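PDB 4KV2: ESX-1 secretion system protein eccD1 from Mycobacterium tuberculosis, which forms part of the ESX-1 type VII secretion system, which delivers virulence factors such as EsxA and EsxB to host cells during infection. Local coordinates for residues A64-P69 and G85-L90; T6-L11 and A80-G85. All coordinates share one frame; numbering follows the deposited sequence.

Contact 1 of 2, residues A64-P69 and G85-L90; sequences ARPGSP and GSLLTL
Thr-89 grips the carbonyl of Ala-64 twice, from its backbone and from its side chain. Its amide N comes in nearly along the C=O axis and reaches Ala-64 O at 2.6 Å. Its hydroxyl is swung between the backbone N and the carbonyl carbon (chi1 59°), and from there Thr-89 OG1 donates to the same Ala-64 O at 3.0 Å, standing about 50° above the carbonyl plane. The hydroxyl also lies against the methyl of Ala-64, since both side chains project from the same face of the sheet. The return bond, Ala-64 N to Thr-89 O at 3.0 Å, completes an antiparallel hydrogen-bonded pair. Water 2 then links the side chain to the turn: it donates to Thr-89 OG1 and accepts from Gly-67 N.

The other branch of the threonine, CG2, meets the Pro-66 ring obliquely, 4.1 Å from Pro-66 CG. That ring carbon is equally close to Leu-87 CB, with the two side chains crossing at about a right angle, while Pro-66 CD sits 3.4 Å from Leu-87 O. Arg-65 takes a different course. Its CG touches Leu-88 CD2 at 3.9 Å, and the chain stays extended as far as NE. Its NH2 bonds to Ala-80 O and, at the guanidinium edge, to water 1, which donates in turn to Ser-86 OG.

Past Ala-64 the chain leaves the sheet in a type II beta turn, closed by Ser-68 N on Arg-65 O, with Gly-67 at positive phi (80°). Here the short strand 62-64 pairs antiparallel with the last strand, at the edge of a four-stranded mixed sheet in 2-1-4-3 order, the layout of a ubiquitin-like beta-grasp domain.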
# COMPACT_ATOMS: atom_id res chain seq x y z
N ALA A 64 4.50 14.71 -4.47
CA ALA A 64 5.35 15.82 -4.88
C ALA A 64 6.47 15.99 -3.88
O ALA A 64 6.30 15.79 -2.67
CB ALA A 64 4.54 17.10 -4.97
N ARG A 65 7.63 16.36 -4.38
CA ARG A 65 8.67 16.84 -3.49
C ARG A 65 8.19 18.16 -2.88
O ARG A 65 7.49 18.90 -3.55
CB ARG A 65 9.98 17.01 -4.25
CG ARG A 65 10.63 15.67 -4.53
CD ARG A 65 12.02 15.86 -5.08
NE ARG A 65 12.64 14.61 -5.50
CZ ARG A 65 12.57 14.07 -6.71
NH1 ARG A 65 11.87 14.64 -7.69
NH2 ARG A 65 13.23 12.93 -6.94
N PRO A 66 8.53 18.44 -1.61
CA PRO A 66 7.91 19.61 -0.98
C PRO A 66 8.04 20.91 -1.76
O PRO A 66 9.14 21.32 -2.11
CB PRO A 66 8.65 19.72 0.36
CG PRO A 66 9.09 18.33 0.67
CD PRO A 66 9.43 17.73 -0.67
N GLY A 67 6.89 21.55 -2.05
CA GLY A 67 6.88 22.83 -2.74
C GLY A 67 7.07 22.75 -4.26
O GLY A 67 7.12 23.76 -4.93
N SER A 68 7.17 21.56 -4.82
CA SER A 68 7.44 21.40 -6.26
C SER A 68 6.23 20.88 -7.04
O SER A 68 5.32 20.30 -6.45
CB SER A 68 8.58 20.41 -6.44
OG SER A 68 9.77 20.90 -5.85
N PRO A 69 6.24 20.99 -8.39
CA PRO A 69 5.11 20.43 -9.13
C PRO A 69 5.04 18.91 -8.91
O PRO A 69 6.05 18.31 -8.63
CB PRO A 69 5.44 20.77 -10.57
CG PRO A 69 6.25 22.01 -10.47
CD PRO A 69 7.12 21.80 -9.26
N GLY A 85 14.57 7.45 1.85
CA GLY A 85 14.52 8.54 2.83
C GLY A 85 14.04 9.89 2.29
O GLY A 85 13.93 10.86 3.04
N SER A 86 13.75 9.97 0.99
CA SER A 86 13.27 11.20 0.38
C SER A 86 11.99 11.68 1.06
O SER A 86 11.11 10.86 1.39
CB SER A 86 12.95 11.00 -1.11
OG SER A 86 14.10 10.90 -1.93
N LEU A 87 11.87 13.00 1.21
CA LEU A 87 10.63 13.62 1.68
C LEU A 87 9.71 13.83 0.48
O LEU A 87 10.11 14.44 -0.53
CB LEU A 87 10.87 15.01 2.31
CG LEU A 87 11.46 15.17 3.69
CD1 LEU A 87 11.21 16.57 4.23
CD2 LEU A 87 10.86 14.14 4.62
N LEU A 88 8.49 13.35 0.63
CA LEU A 88 7.41 13.66 -0.28
C LEU A 88 6.21 14.28 0.43
O LEU A 88 6.04 14.18 1.66
CB LEU A 88 7.00 12.38 -1.03
CG LEU A 88 8.06 11.78 -1.96
CD1 LEU A 88 7.58 10.46 -2.60
CD2 LEU A 88 8.45 12.73 -3.05
N THR A 89 5.37 14.93 -0.37
CA THR A 89 4.08 15.45 0.10
C THR A 89 2.96 14.82 -0.74
O THR A 89 3.23 14.24 -1.79
CB THR A 89 4.02 16.99 0.04
OG1 THR A 89 4.22 17.43 -1.31
CG2 THR A 89 5.07 17.61 0.94
N LEU A 90 1.72 14.93 -0.27
CA LEU A 90 0.56 14.54 -1.05
C LEU A 90 -0.16 15.81 -1.48
O LEU A 90 -0.43 16.68 -0.66
CB LEU A 90 -0.38 13.64 -0.24
CG LEU A 90 0.06 12.19 -0.12
CD1 LEU A 90 -0.72 11.54 1.02
CD2 LEU A 90 -0.17 11.48 -1.46
O HOH W 1 14.70 11.97 -4.22
O HOH W 2 4.20 20.16 -1.72

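Contact 2 of 2, residues T6-L11 and A80-G85; sequences TRVTIL and AGVVDG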
# COMPACT_ATOMS: atom_id res chain seq x y z
N THR A 6 10.98 1.30 -1.86
CA THR A 6 11.71 2.50 -1.51
C THR A 6 11.11 3.08 -0.23
O THR A 6 9.88 3.10 -0.04
CB THR A 6 11.66 3.57 -2.65
OG1 THR A 6 12.28 3.06 -3.84
CG2 THR A 6 12.37 4.86 -2.26
N ARG A 7 11.99 3.53 0.64
CA ARG A 7 11.61 4.21 1.87
C ARG A 7 11.39 5.67 1.58
O ARG A 7 12.30 6.35 1.09
CB ARG A 7 12.70 4.08 2.94
CG ARG A 7 12.57 2.87 3.85
CD ARG A 7 12.53 1.61 3.02
NE ARG A 7 12.40 0.39 3.82
CZ ARG A 7 12.39 -0.81 3.27
NH1 ARG A 7 12.50 -0.91 1.95
NH2 ARG A 7 12.25 -1.88 4.01
N VAL A 8 10.19 6.16 1.87
CA VAL A 8 9.91 7.58 1.75
C VAL A 8 9.31 8.07 3.04
O VAL A 8 8.79 7.28 3.84
CB VAL A 8 8.98 7.92 0.56
CG1 VAL A 8 9.56 7.39 -0.75
CG2 VAL A 8 7.58 7.41 0.80
N THR A 9 9.43 9.37 3.28
CA THR A 9 8.82 9.99 4.43
C THR A 9 7.82 11.01 3.87
O THR A 9 8.20 11.86 3.07
CB THR A 9 9.86 10.71 5.28
OG1 THR A 9 10.82 9.77 5.80
CG2 THR A 9 9.20 11.46 6.41
N ILE A 10 6.57 10.92 4.30
CA ILE A 10 5.55 11.87 3.92
C ILE A 10 5.46 12.98 4.96
O ILE A 10 5.25 12.70 6.15
CB ILE A 10 4.15 11.21 3.83
CG1 ILE A 10 4.17 10.01 2.88
CG2 ILE A 10 3.09 12.24 3.42
CD1 ILE A 10 4.73 10.30 1.50
N LEU A 11 5.61 14.22 4.51
CA LEU A 11 5.38 15.41 5.34
C LEU A 11 3.92 15.88 5.25
O LEU A 11 3.45 16.20 4.18
CB LEU A 11 6.29 16.54 4.86
CG LEU A 11 6.31 17.86 5.66
CD1 LEU A 11 6.68 17.62 7.13
CD2 LEU A 11 7.32 18.78 5.00
N ALA A 80 11.01 8.53 -11.33
CA ALA A 80 11.09 9.91 -10.85
C ALA A 80 12.36 10.22 -10.07
O ALA A 80 12.52 11.34 -9.57
CB ALA A 80 9.87 10.23 -9.98
N GLY A 81 13.26 9.25 -9.95
CA GLY A 81 14.51 9.48 -9.26
C GLY A 81 14.38 9.63 -7.76
O GLY A 81 15.22 10.25 -7.12
N VAL A 82 13.36 9.03 -7.17
CA VAL A 82 13.18 9.12 -5.72
C VAL A 82 14.04 8.07 -5.02
O VAL A 82 13.96 6.88 -5.34
CB VAL A 82 11.68 8.96 -5.35
CG1 VAL A 82 11.48 9.00 -3.85
CG2 VAL A 82 10.85 10.04 -6.01
N VAL A 83 14.82 8.51 -4.04
CA VAL A 83 15.79 7.66 -3.34
C VAL A 83 15.31 7.39 -1.93
O VAL A 83 14.45 8.12 -1.44
CB VAL A 83 17.21 8.30 -3.31
CG1 VAL A 83 17.73 8.51 -4.72
CG2 VAL A 83 17.24 9.63 -2.56
N ASP A 84 15.85 6.34 -1.29
CA ASP A 84 15.49 6.03 0.11
C ASP A 84 15.61 7.25 1.04
O ASP A 84 16.62 7.97 1.01
CB ASP A 84 16.34 4.89 0.69
CG ASP A 84 15.99 3.53 0.12
OD1 ASP A 84 14.80 3.24 -0.10
OD2 ASP A 84 16.91 2.73 -0.09
N GLY A 85 14.57 7.45 1.85
CA GLY A 85 14.52 8.54 2.83
C GLY A 85 14.04 9.89 2.29
O GLY A 85 13.93 10.86 3.04
O HOH W 3 12.47 4.65 -6.04
O HOH W 4 14.53 0.54 -0.19
O HOH W 5 13.28 10.80 5.63
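Arg-7 and Asp-84 meet where the loop leading to the last strand draws alongside the first strand of the ubiquitin-like beta-grasp fold, just ahead of the central parallel pairing.

Two direct hydrogen bonds join the segments. The Arg-7 amide points almost straight (174°) at the Asp-84 carboxylate, with Arg-7 N 2.9 Å from Asp-84 OD1; it meets that oxygen on the anti side, close to the carboxylate plane. Gly-85 N donates back to Arg-7 O at 2.6 Å, from 40° above the carbonyl plane. The same carbonyl receives a CA-H...O contact from Asp-84, so the strand residue is held through both its N-H and its C=O. Gly-85 follows at positive phi (84°), and the backbone of Ser-86 then bonds to Thr-9.

The Arg-7 and Asp-84 side chains lie side by side, pointing the same way. In the arginine conformer described, one of two deposited, their charged atoms are not in contact: Arg-7 NH1 is 5.2 Å from Asp-84 OD1, and the flat groups are turned nearly perpendicular. For this conformer water 4 spans the gap, donating to Asp-84 OD1 and accepting only weakly from Arg-7 NH1.

Van der Waals contacts lie further inside. Thr-6 CG2, anti to the backbone N, rests against Val-83 C, 3.9 Å away, and lies near Asp-84 OD1. The apolar pair is Val-8 with Val-82, which cross at about a right angle and meet through their CG1 methyls; each has a leucine beside it, Leu-88 on Val-8, Leu-77 on Val-82.

Two more waters bridge the segments. Water 5 donates to both Gly-85 O and Thr-9 OG1, the latter also bonded to Asp-18; water 3 accepts from Thr-6 OG1 at 2.7 Å and donates to Val-82 O at 2.8 Å.

How the contacts relate
Contact 1 takes in strand 86-91 itself, and contact 2 the loop that runs into it; Gly-85 belongs to both, and their centres lie about 9 Å apart. Contact 1 pairs the strand antiparallel with strand 62-64, whereas contact 2 fixes the loop beside strand 5-12. Between them runs the parallel ladder: Leu-88 N to Thr-9 O and Leu-88 O to Leu-11 N, each 2.9 Å and probably hydrogen bonds. Side chains meet too, Leu-87 CD2 lying 3.6 Å from Thr-9 CG2. Arg-65 reaches from contact 1 back to the 80-85 loop, its NH2 packing 3.3 Å from Gly-81 O. Along the chain the segments alternate, and both contacts reach the same sheet.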